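Local coordinates for protein tRNA dimethylallyltransferase (Staphylococcus epidermidis ATCC 12228, PDB 3D3Q) that probably transfers a dimethylallyl group from dimethylallyl diphosphate to the N6 atom of adenine 37 in tRNAs that read codons beginning with uridine, at residues P7-I12 with E194-L199; K145-L150 with I161-R166. One frame throughout, in Å; residues are numbered along the deposited sequence.

Contact 1: residues P7-I12 with E194-L199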
ATOM      1  N   PRO A   7     -15.478  -3.813 -14.195  1.00 47.62           N
ATOM      2  CA  PRO A   7     -16.154  -3.654 -12.900  1.00 47.47           C
ATOM      3  C   PRO A   7     -15.525  -2.581 -11.992  1.00 46.63           C
ATOM      4  O   PRO A   7     -14.300  -2.438 -11.926  1.00 46.51           O
ATOM      5  CB  PRO A   7     -16.057  -5.051 -12.283  1.00 48.11           C
ATOM      6  CG  PRO A   7     -14.786  -5.586 -12.863  1.00 48.00           C
ATOM      7  CD  PRO A   7     -14.862  -5.144 -14.310  1.00 46.88           C
ATOM      8  N   PHE A   8     -16.375  -1.832 -11.293  1.00 44.40           N
ATOM      9  CA  PHE A   8     -15.902  -0.791 -10.393  1.00 41.95           C
ATOM     10  C   PHE A   8     -15.255  -1.411  -9.160  1.00 40.54           C
ATOM     11  O   PHE A   8     -15.804  -2.340  -8.562  1.00 40.58           O
ATOM     12  CB  PHE A   8     -17.057   0.115  -9.955  1.00 41.58           C
ATOM     13  CG  PHE A   8     -16.619   1.303  -9.145  1.00 41.07           C
ATOM     14  CD1 PHE A   8     -15.787   2.268  -9.703  1.00 42.79           C
ATOM     15  CD2 PHE A   8     -17.021   1.455  -7.831  1.00 39.99           C
ATOM     16  CE1 PHE A   8     -15.363   3.372  -8.962  1.00 42.19           C
ATOM     17  CE2 PHE A   8     -16.602   2.558  -7.083  1.00 41.03           C
ATOM     18  CZ  PHE A   8     -15.768   3.517  -7.659  1.00 40.90           C
ATOM     19  N   LEU A   9     -14.090  -0.882  -8.791  1.00 38.04           N
ATOM     20  CA  LEU A   9     -13.346  -1.358  -7.625  1.00 36.38           C
ATOM     21  C   LEU A   9     -12.657  -0.212  -6.880  1.00 35.98           C
ATOM     22  O   LEU A   9     -12.044   0.640  -7.518  1.00 37.94           O
ATOM     23  CB  LEU A   9     -12.276  -2.348  -8.065  1.00 33.92           C
ATOM     24  CG  LEU A   9     -11.432  -2.908  -6.930  1.00 31.31           C
ATOM     25  CD1 LEU A   9     -12.219  -3.934  -6.157  1.00 30.33           C
ATOM     26  CD2 LEU A   9     -10.199  -3.537  -7.507  1.00 32.13           C
ATOM     27  N   ILE A  10     -12.755  -0.183  -5.548  1.00 34.13           N
ATOM     28  CA  ILE A  10     -12.082   0.858  -4.754  1.00 33.61           C
ATOM     29  C   ILE A  10     -10.849   0.225  -4.140  1.00 32.88           C
ATOM     30  O   ILE A  10     -10.910  -0.903  -3.658  1.00 32.89           O
ATOM     31  CB  ILE A  10     -12.930   1.399  -3.549  1.00 34.19           C
ATOM     32  CG1 ILE A  10     -14.203   2.104  -4.020  1.00 34.92           C
ATOM     33  CG2 ILE A  10     -12.118   2.430  -2.773  1.00 32.53           C
ATOM     34  CD1 ILE A  10     -13.931   3.399  -4.736  1.00 35.17           C
ATOM     35  N   VAL A  11      -9.726   0.933  -4.161  1.00 32.25           N
ATOM     36  CA  VAL A  11      -8.496   0.393  -3.561  1.00 33.18           C
ATOM     37  C   VAL A  11      -7.898   1.457  -2.611  1.00 33.37           C
ATOM     38  O   VAL A  11      -7.567   2.574  -3.029  1.00 33.93           O
ATOM     39  CB  VAL A  11      -7.437  -0.005  -4.657  1.00 31.73           C
ATOM     40  CG1 VAL A  11      -6.294  -0.777  -4.033  1.00 30.56           C
ATOM     41  CG2 VAL A  11      -8.082  -0.835  -5.735  1.00 29.73           C
ATOM     42  N   ILE A  12      -7.768   1.103  -1.334  1.00 31.84           N
ATOM     43  CA  ILE A  12      -7.244   2.016  -0.324  1.00 30.80           C
ATOM     44  C   ILE A  12      -5.971   1.465   0.312  1.00 31.11           C
ATOM     45  O   ILE A  12      -6.027   0.645   1.233  1.00 30.46           O
ATOM     46  CB  ILE A  12      -8.294   2.268   0.781  1.00 29.53           C
ATOM     47  CG1 ILE A  12      -9.601   2.737   0.139  1.00 29.86           C
ATOM     48  CG2 ILE A  12      -7.798   3.327   1.745  1.00 30.33           C
ATOM     49  CD1 ILE A  12     -10.762   2.855   1.102  1.00 26.96           C
ATOM     50  N   GLU A 194      -5.467  -3.125 -17.729  1.00 47.75           N
ATOM     51  CA  GLU A 194      -6.217  -2.978 -16.486  1.00 49.40           C
ATOM     52  C   GLU A 194      -7.491  -3.804 -16.450  1.00 48.31           C
ATOM     53  O   GLU A 194      -8.289  -3.772 -17.374  1.00 48.33           O
ATOM     54  CB  GLU A 194      -6.557  -1.513 -16.229  1.00 51.42           C
ATOM     55  CG  GLU A 194      -7.352  -0.867 -17.334  1.00 56.87           C
ATOM     56  CD  GLU A 194      -7.695   0.579 -17.022  1.00 60.08           C
ATOM     57  OE1 GLU A 194      -8.197   1.286 -17.936  1.00 61.22           O
ATOM     58  OE2 GLU A 194      -7.470   1.007 -15.860  1.00 60.95           O
ATOM     59  N   ASN A 195      -7.676  -4.526 -15.354  1.00 46.51           N
ATOM     60  CA  ASN A 195      -8.823  -5.370 -15.206  1.00 45.67           C
ATOM     61  C   ASN A 195     -10.015  -4.685 -14.603  1.00 45.98           C
ATOM     62  O   ASN A 195     -11.133  -5.145 -14.774  1.00 47.00           O
ATOM     63  CB  ASN A 195      -8.466  -6.584 -14.368  1.00 47.07           C
ATOM     64  CG  ASN A 195      -7.289  -7.348 -14.941  1.00 48.46           C
ATOM     65  OD1 ASN A 195      -7.151  -7.467 -16.161  1.00 49.07           O
ATOM     66  ND2 ASN A 195      -6.427  -7.865 -14.066  1.00 48.06           N
ATOM     67  N   TYR A 196      -9.808  -3.584 -13.900  1.00 46.29           N
ATOM     68  CA  TYR A 196     -10.940  -2.917 -13.283  1.00 47.17           C
ATOM     69  C   TYR A 196     -10.948  -1.412 -13.440  1.00 47.82           C
ATOM     70  O   TYR A 196      -9.924  -0.798 -13.731  1.00 47.37           O
ATOM     71  CB  TYR A 196     -10.990  -3.251 -11.786  1.00 46.04           C
ATOM     72  CG  TYR A 196     -10.808  -4.716 -11.464  1.00 45.49           C
ATOM     73  CD1 TYR A 196      -9.539  -5.257 -11.253  1.00 44.85           C
ATOM     74  CD2 TYR A 196     -11.911  -5.564 -11.359  1.00 45.74           C
ATOM     75  CE1 TYR A 196      -9.381  -6.610 -10.936  1.00 44.31           C
ATOM     76  CE2 TYR A 196     -11.764  -6.911 -11.051  1.00 43.91           C
ATOM     77  CZ  TYR A 196     -10.507  -7.428 -10.838  1.00 43.56           C
ATOM     78  OH  TYR A 196     -10.397  -8.758 -10.517  1.00 42.22           O
ATOM     79  N   ASP A 197     -12.132  -0.837 -13.249  1.00 48.93           N
ATOM     80  CA  ASP A 197     -12.320   0.613 -13.294  1.00 50.31           C
ATOM     81  C   ASP A 197     -11.909   1.079 -11.895  1.00 50.43           C
ATOM     82  O   ASP A 197     -12.745   1.539 -11.107  1.00 51.08           O
ATOM     83  CB  ASP A 197     -13.793   0.959 -13.523  1.00 51.47           C
ATOM     84  CG  ASP A 197     -14.075   2.434 -13.315  1.00 53.27           C
ATOM     85  OD1 ASP A 197     -15.249   2.816 -13.124  1.00 53.86           O
ATOM     86  OD2 ASP A 197     -13.107   3.222 -13.338  1.00 55.59           O
ATOM     87  N   THR A 198     -10.616   0.962 -11.599  1.00 49.76           N
ATOM     88  CA  THR A 198     -10.069   1.289 -10.279  1.00 49.28           C
ATOM     89  C   THR A 198     -10.076   2.736  -9.802  1.00 47.06           C
ATOM     90  O   THR A 198      -9.917   3.670 -10.578  1.00 46.55           O
ATOM     91  CB  THR A 198      -8.609   0.761 -10.143  1.00 50.79           C
ATOM     92  OG1 THR A 198      -7.716   1.631 -10.851  1.00 52.00           O
ATOM     93  CG2 THR A 198      -8.488  -0.656 -10.717  1.00 51.01           C
ATOM     94  N   LEU A 199     -10.279   2.891  -8.500  1.00 46.23           N
ATOM     95  CA  LEU A 199     -10.265   4.190  -7.852  1.00 45.60           C
ATOM     96  C   LEU A 199      -9.192   4.032  -6.776  1.00 44.21           C
ATOM     97  O   LEU A 199      -9.486   3.913  -5.593  1.00 44.85           O
ATOM     98  CB  LEU A 199     -11.628   4.501  -7.228  1.00 44.96           C
ATOM     99  CG  LEU A 199     -11.758   5.771  -6.375  1.00 44.18           C
ATOM    100  CD1 LEU A 199     -10.930   6.925  -6.932  1.00 43.89           C
ATOM    101  CD2 LEU A 199     -13.222   6.133  -6.316  1.00 45.05           C
TER

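Contact 2: residues K145-L150 with I161-R166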
ATOM      1  N   LYS A 145       9.687  26.346 -20.041  1.00 46.74           N
ATOM      2  CA  LYS A 145      11.046  25.849 -20.202  1.00 46.60           C
ATOM      3  C   LYS A 145      11.129  24.413 -19.694  1.00 44.53           C
ATOM      4  O   LYS A 145      11.809  23.580 -20.287  1.00 43.30           O
ATOM      5  CB  LYS A 145      12.039  26.743 -19.457  1.00 48.77           C
ATOM      6  CG  LYS A 145      13.473  26.658 -19.980  1.00 53.74           C
ATOM      7  CD  LYS A 145      14.429  27.535 -19.143  1.00 57.32           C
ATOM      8  CE  LYS A 145      15.881  27.477 -19.637  1.00 56.95           C
ATOM      9  NZ  LYS A 145      16.794  28.145 -18.668  1.00 57.25           N
ATOM     10  N   LEU A 146      10.417  24.127 -18.608  1.00 43.66           N
ATOM     11  CA  LEU A 146      10.396  22.787 -18.026  1.00 43.08           C
ATOM     12  C   LEU A 146       9.644  21.814 -18.930  1.00 42.35           C
ATOM     13  O   LEU A 146       9.916  20.611 -18.930  1.00 41.00           O
ATOM     14  CB  LEU A 146       9.724  22.808 -16.655  1.00 42.52           C
ATOM     15  CG  LEU A 146       9.550  21.440 -15.989  1.00 41.77           C
ATOM     16  CD1 LEU A 146      10.897  20.937 -15.521  1.00 40.23           C
ATOM     17  CD2 LEU A 146       8.584  21.542 -14.811  1.00 41.41           C
ATOM     18  N   HIS A 147       8.685  22.349 -19.685  1.00 42.50           N
ATOM     19  CA  HIS A 147       7.879  21.557 -20.615  1.00 41.68           C
ATOM     20  C   HIS A 147       8.736  21.167 -21.807  1.00 42.48           C
ATOM     21  O   HIS A 147       8.653  20.037 -22.286  1.00 40.88           O
ATOM     22  CB  HIS A 147       6.674  22.368 -21.093  1.00 40.73           C
ATOM     23  CG  HIS A 147       5.683  21.573 -21.887  1.00 41.03           C
ATOM     24  ND1 HIS A 147       4.990  20.505 -21.359  1.00 40.48           N
ATOM     25  CD2 HIS A 147       5.233  21.718 -23.157  1.00 40.08           C
ATOM     26  CE1 HIS A 147       4.153  20.029 -22.262  1.00 39.24           C
ATOM     27  NE2 HIS A 147       4.281  20.748 -23.362  1.00 38.96           N
ATOM     28  N   GLU A 148       9.546  22.120 -22.284  1.00 44.54           N
ATOM     29  CA  GLU A 148      10.445  21.895 -23.422  1.00 46.10           C
ATOM     30  C   GLU A 148      11.335  20.725 -23.022  1.00 45.31           C
ATOM     31  O   GLU A 148      11.519  19.776 -23.782  1.00 45.45           O
ATOM     32  CB  GLU A 148      11.365  23.107 -23.701  1.00 48.95           C
ATOM     33  CG  GLU A 148      10.727  24.516 -23.868  1.00 53.59           C
ATOM     34  CD  GLU A 148       9.750  24.662 -25.038  1.00 55.67           C
ATOM     35  OE1 GLU A 148       9.275  25.805 -25.284  1.00 55.75           O
ATOM     36  OE2 GLU A 148       9.447  23.642 -25.705  1.00 56.38           O
ATOM     37  N   TYR A 149      11.883  20.822 -21.815  1.00 43.61           N
ATOM     38  CA  TYR A 149      12.758  19.806 -21.258  1.00 41.58           C
ATOM     39  C   TYR A 149      12.091  18.447 -21.290  1.00 40.76           C
ATOM     40  O   TYR A 149      12.705  17.456 -21.661  1.00 41.07           O
ATOM     41  CB  TYR A 149      13.124  20.156 -19.816  1.00 40.50           C
ATOM     42  CG  TYR A 149      13.978  19.115 -19.154  1.00 41.41           C
ATOM     43  CD1 TYR A 149      15.214  18.769 -19.686  1.00 42.25           C
ATOM     44  CD2 TYR A 149      13.547  18.457 -18.002  1.00 42.66           C
ATOM     45  CE1 TYR A 149      16.008  17.792 -19.093  1.00 45.05           C
ATOM     46  CE2 TYR A 149      14.339  17.472 -17.393  1.00 43.90           C
ATOM     47  CZ  TYR A 149      15.569  17.149 -17.949  1.00 44.94           C
ATOM     48  OH  TYR A 149      16.379  16.194 -17.371  1.00 46.88           O
ATOM     49  N   LEU A 150      10.827  18.397 -20.900  1.00 40.67           N
ATOM     50  CA  LEU A 150      10.108  17.132 -20.894  1.00 40.36           C
ATOM     51  C   LEU A 150       9.974  16.631 -22.333  1.00 42.74           C
ATOM     52  O   LEU A 150      10.252  15.462 -22.610  1.00 44.62           O
ATOM     53  CB  LEU A 150       8.732  17.319 -20.247  1.00 38.33           C
ATOM     54  CG  LEU A 150       7.914  16.152 -19.675  1.00 36.05           C
ATOM     55  CD1 LEU A 150       6.538  16.154 -20.334  1.00 33.03           C
ATOM     56  CD2 LEU A 150       8.619  14.810 -19.876  1.00 33.64           C
ATOM     57  N   ILE A 161      -0.000  16.644 -21.924  1.00 45.84           N
ATOM     58  CA  ILE A 161       0.111  17.407 -20.683  1.00 40.53           C
ATOM     59  C   ILE A 161       0.371  18.899 -20.986  1.00 39.65           C
ATOM     60  O   ILE A 161       1.399  19.252 -21.561  1.00 39.20           O
ATOM     61  CB  ILE A 161       1.261  16.832 -19.799  1.00 38.90           C
ATOM     62  CG1 ILE A 161       0.947  15.399 -19.406  1.00 35.98           C
ATOM     63  CG2 ILE A 161       1.450  17.661 -18.544  1.00 36.37           C
ATOM     64  CD1 ILE A 161       1.982  14.780 -18.526  1.00 33.71           C
ATOM     65  N   HIS A 162      -0.564  19.773 -20.620  1.00 38.17           N
ATOM     66  CA  HIS A 162      -0.395  21.201 -20.886  1.00 38.14           C
ATOM     67  C   HIS A 162       0.737  21.758 -20.002  1.00 38.02           C
ATOM     68  O   HIS A 162       0.856  21.402 -18.833  1.00 37.83           O
ATOM     69  CB  HIS A 162      -1.716  21.917 -20.622  1.00 40.06           C
ATOM     70  CG  HIS A 162      -1.698  23.375 -20.960  1.00 42.92           C
ATOM     71  ND1 HIS A 162      -1.029  24.305 -20.194  1.00 42.82           N
ATOM     72  CD2 HIS A 162      -2.270  24.065 -21.977  1.00 43.64           C
ATOM     73  CE1 HIS A 162      -1.191  25.506 -20.723  1.00 43.92           C
ATOM     74  NE2 HIS A 162      -1.939  25.389 -21.805  1.00 44.29           N
ATOM     75  N   PRO A 163       1.597  22.635 -20.556  1.00 38.50           N
ATOM     76  CA  PRO A 163       2.718  23.200 -19.782  1.00 37.81           C
ATOM     77  C   PRO A 163       2.422  23.918 -18.463  1.00 38.11           C
ATOM     78  O   PRO A 163       3.332  24.208 -17.669  1.00 37.43           O
ATOM     79  CB  PRO A 163       3.461  24.084 -20.806  1.00 37.81           C
ATOM     80  CG  PRO A 163       2.468  24.347 -21.881  1.00 37.48           C
ATOM     81  CD  PRO A 163       1.618  23.102 -21.954  1.00 37.98           C
ATOM     82  N   ASN A 164       1.145  24.174 -18.210  1.00 38.11           N
ATOM     83  CA  ASN A 164       0.749  24.850 -16.984  1.00 37.10           C
ATOM     84  C   ASN A 164       0.378  23.853 -15.896  1.00 36.94           C
ATOM     85  O   ASN A 164       0.051  24.238 -14.770  1.00 38.67           O
ATOM     86  CB  ASN A 164      -0.412  25.821 -17.257  1.00 37.14           C
ATOM     87  CG  ASN A 164       0.070  27.163 -17.816  1.00 37.37           C
ATOM     88  OD1 ASN A 164      -0.729  28.042 -18.147  1.00 36.48           O
ATOM     89  ND2 ASN A 164       1.389  27.324 -17.904  1.00 37.37           N
ATOM     90  N   ASN A 165       0.439  22.569 -16.218  1.00 35.45           N
ATOM     91  CA  ASN A 165       0.137  21.544 -15.223  1.00 35.14           C
ATOM     92  C   ASN A 165       1.466  21.005 -14.705  1.00 34.41           C
ATOM     93  O   ASN A 165       1.755  19.813 -14.823  1.00 34.23           O
ATOM     94  CB  ASN A 165      -0.653  20.407 -15.855  1.00 34.78           C
ATOM     95  CG  ASN A 165      -1.158  19.428 -14.828  1.00 34.96           C
ATOM     96  OD1 ASN A 165      -0.631  19.360 -13.715  1.00 37.78           O
ATOM     97  ND2 ASN A 165      -2.176  18.665 -15.183  1.00 31.57           N
ATOM     98  N   ARG A 166       2.262  21.892 -14.118  1.00 33.71           N
ATOM     99  CA  ARG A 166       3.577  21.524 -13.636  1.00 32.41           C
ATOM    100  C   ARG A 166       3.610  20.188 -12.930  1.00 32.61           C
ATOM    101  O   ARG A 166       4.542  19.410 -13.121  1.00 32.21           O
ATOM    102  CB  ARG A 166       4.136  22.599 -12.717  1.00 30.27           C
ATOM    103  CG  ARG A 166       5.642  22.559 -12.628  1.00 29.21           C
ATOM    104  CD  ARG A 166       6.146  23.374 -11.459  1.00 30.19           C
ATOM    105  NE  ARG A 166       7.597  23.586 -11.466  1.00 31.36           N
ATOM    106  CZ  ARG A 166       8.250  24.261 -12.410  1.00 33.14           C
ATOM    107  NH1 ARG A 166       9.561  24.404 -12.322  1.00 35.67           N
ATOM    108  NH2 ARG A 166       7.595  24.780 -13.446  1.00 30.80           N
TER

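Contact 1: residues P7-I12 with E194-L199
Phe8, Leu9 and Ile10 pair with Asp197, Thr198 and Leu199 as neighbouring parallel strands in the central sheet of a P-loop NTPase-like fold. The axes of strands 8-12 and 197-199 approach to 4.8 Å with their N-to-C directions 29° apart. Two backbone bonds set the register: Asp197 N gives its hydrogen to Pro7 O at 3.0 Å, from well above the carbonyl plane, and Leu199 N to Leu9 O at 3.0 Å. A weak third bond, Val11 N to Leu199 O, carries the pairing toward the loop that follows strand 8-13, the predicted ATP-binding segment beginning at Gly14.

The tightly packed part is apolar, and Leu9, Ile10, Tyr196 and Leu199 are all buried. Leu199, with CG anti to its backbone N (chi1 174°), lies side by side with Ile10, both pointing the same way; its CD2 meets Ile10 CD1 and also reaches the edge of the Phe8 ring, 3.9 Å from CZ. Helix 300-314 covers this face through Gln310, Ile311 and Arg314. On the other face Leu9 CD2 lies over the Tyr196 ring, 4.2 Å from CG, beside Ile89 of helix 78-94.

Pro7 and Asp197, by contrast, form a partly exposed margin. Asp197 OD1 is 3.5 Å from Phe8 CD1, with carboxylate and ring planes 63° apart, while OD2 forms a salt bridge with Arg314. At this more open margin Pro7 CG still meets the edge of the Tyr196 ring, nearest to CD2.

Contact 2: residues K145-L150 with I161-R166
The turn between helices 155-160 and 166-179 packs here against helix 143-153, Pro163 meeting His147 and Arg166 meeting Leu146, in a helical part of the protein away from the annotated sites.

Pro163 and His147 form a CH-pi arrangement. Pro163 CB lies 3.8 Å from the centroid of the His147 ring and 24° off the ring normal, placing it over the face but displaced toward the rim. His147 CG is anti to its backbone N (chi1 -171°), on the side of the helix facing the turn. The ring's CE1 also comes close to Ile161 O.

A second packing contact sets a methyl group of Leu146 against the guanidinium of Arg166, the two side chains crossing at about a right angle. Leu146 CD2 sits over the centre of the guanidinium face, 3.6 Å from Arg166 CZ. The Arg166 chain is extended from CG to NE, and chi4 of 63° then places CZ; NH1 is bonded to Leu141 O.

Within the turn, which is of type I from His162 to Asn165, Asn165 N bonds to His162 O. Another bond, Asn164 N to His162 ND1 at 2.9 Å, has its donor near the imidazole plane and so restrains that ring. Asn165 occupies the N-cap position of helix 166-179, its OD1 accepting a bond from Arg168 N. The arrangement is a type I turn leading into an Asn N-cap, packed on a neighbouring helix.

How the contacts relate
Contact 1 belongs to the parallel sheet, whereas contact 2 joins a helix to a turn farther out: their centres lie about 15 Å and 30 Å from the centre of the chain. The two are separate, with nearest atoms about 17 Å apart, and share no helix or strand. Half of the ten touching residues in contact 1 are buried, against two of six in contact 2. Chemistry follows place: backbone bonds align the strands and both sheet faces add apolar packing, but contact 2 relies on side chains laid over flat groups. In sequence, contact 2 falls between the two strands paired in contact 1.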